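Glucosamine--fructose-6-phosphate aminotransferase [isomerizing] (Francisella tularensis subsp. tularensis, PDB 3TBF) probably catalyses the glutamine-dependent conversion of fructose-6-phosphate to glucosamine-6-phosphate, with the C-terminal part crystallised here expected to carry out the sugar isomerisation. Local coordinates at residues V157-V161 with D358-P362. Numbering follows the deposited sequence.
Sequences VEIGV and DVDQP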
# COMPACT_ATOMS: atom_id res chain seq x y z
N VAL A 157 1.51 11.15 -27.01
CA VAL A 157 2.83 11.14 -26.39
C VAL A 157 2.87 12.10 -25.21
O VAL A 157 2.21 13.16 -25.26
CB VAL A 157 3.90 11.61 -27.43
CG1 VAL A 157 5.30 11.47 -26.86
CG2 VAL A 157 3.75 10.85 -28.77
N GLU A 158 3.66 11.77 -24.19
CA GLU A 158 3.88 12.64 -23.02
C GLU A 158 5.33 13.18 -22.86
O GLU A 158 6.28 12.42 -22.83
CB GLU A 158 3.55 11.88 -21.72
CG GLU A 158 2.06 11.81 -21.41
CD GLU A 158 1.74 11.21 -20.04
OE1 GLU A 158 2.67 10.65 -19.39
OE2 GLU A 158 0.57 11.31 -19.60
N ILE A 159 5.47 14.50 -22.74
CA ILE A 159 6.76 15.13 -22.46
C ILE A 159 6.80 15.69 -21.02
O ILE A 159 7.86 15.98 -20.50
CB ILE A 159 7.06 16.19 -23.56
CG1 ILE A 159 7.35 15.48 -24.89
CG2 ILE A 159 8.24 17.12 -23.20
CD1 ILE A 159 7.41 16.39 -26.08
N GLY A 160 5.65 15.78 -20.35
CA GLY A 160 5.63 16.23 -18.96
C GLY A 160 6.42 15.27 -18.08
O GLY A 160 6.42 14.07 -18.31
N VAL A 161 7.10 15.80 -17.09
CA VAL A 161 7.82 14.96 -16.16
C VAL A 161 6.79 13.98 -15.54
O VAL A 161 7.00 12.76 -15.53
CB VAL A 161 8.57 15.77 -15.03
CG1 VAL A 161 9.13 14.81 -13.97
CG2 VAL A 161 9.70 16.59 -15.63
N ASP A 358 11.11 21.85 -12.46
CA ASP A 358 10.94 21.58 -13.90
C ASP A 358 9.62 20.86 -14.05
O ASP A 358 9.32 19.94 -13.28
CB ASP A 358 12.07 20.66 -14.44
CG ASP A 358 13.36 21.43 -14.76
OD1 ASP A 358 13.28 22.64 -15.12
OD2 ASP A 358 14.46 20.82 -14.66
N VAL A 359 8.82 21.27 -15.01
CA VAL A 359 7.62 20.49 -15.23
C VAL A 359 7.78 19.61 -16.45
O VAL A 359 7.19 18.56 -16.52
CB VAL A 359 6.35 21.35 -15.24
CG1 VAL A 359 6.08 21.81 -13.81
CG2 VAL A 359 6.49 22.52 -16.20
N ASP A 360 8.60 20.01 -17.39
CA ASP A 360 8.76 19.23 -18.59
C ASP A 360 10.04 18.39 -18.52
O ASP A 360 10.95 18.69 -17.74
CB ASP A 360 8.77 20.16 -19.80
CG ASP A 360 7.37 20.73 -20.14
OD1 ASP A 360 6.32 20.15 -19.73
OD2 ASP A 360 7.35 21.78 -20.84
N GLN A 361 10.09 17.32 -19.31
CA GLN A 361 11.30 16.51 -19.45
C GLN A 361 12.23 17.22 -20.43
O GLN A 361 11.81 18.14 -21.16
CB GLN A 361 10.99 15.10 -19.96
CG GLN A 361 9.98 14.27 -19.15
CD GLN A 361 9.49 13.02 -19.94
OE1 GLN A 361 10.29 12.36 -20.61
NE2 GLN A 361 8.20 12.71 -19.87
N PRO A 362 13.50 16.84 -20.44
CA PRO A 362 14.43 17.21 -21.51
C PRO A 362 14.06 16.64 -22.90
O PRO A 362 14.47 17.20 -23.92
CB PRO A 362 15.75 16.60 -21.05
CG PRO A 362 15.59 16.32 -19.56
CD PRO A 362 14.19 16.68 -19.16
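Gln361 holds two successive carbonyls, those of Ile159 and Gly160, one through its backbone N and one through its side-chain amide. Gln361 N donates to Ile159 O at 2.9 Å, and Gln361 NE2 to Gly160 O at 2.7 Å. That second bond is almost straight at the hydrogen (173°) and lies in the plane of the donating amide, but it meets the acceptor from above the carbonyl plane, 53° out of it. A glutamine suits this place: with CG beside the backbone N (chi1 -56°) and the chain extended beyond it, the methylenes run over Ile159 O, and the amide arrives one peptide further along. The return bond, from Val161 N to Val359 O, is 2.8 Å long. Together the two backbone bonds make Gly160 and Asp360 an antiparallel, non-hydrogen-bonded pair, an isolated beta bridge between two loops. Packing is modest: the branched CB of Val161 sets CG2 against the carbonyls of Val359 and Asp360, 3.2 Å from Asp360 O. An aspartate suits position 360 because each carboxylate oxygen accepts one N-H where helix 13-19 begins, OD2 from Tyr13 and OD1 from Met14. Glu17 of that helix accepts from the N atoms of Ile159 and Gly160. The chain leaving helix 335-355 is thus joined to the loop before helix 165-184 chiefly by polar bonds to main-chain carbonyls, which depend on backbone position; the Gln361 amide alone adds a side-chain hydrogen bond across the contact.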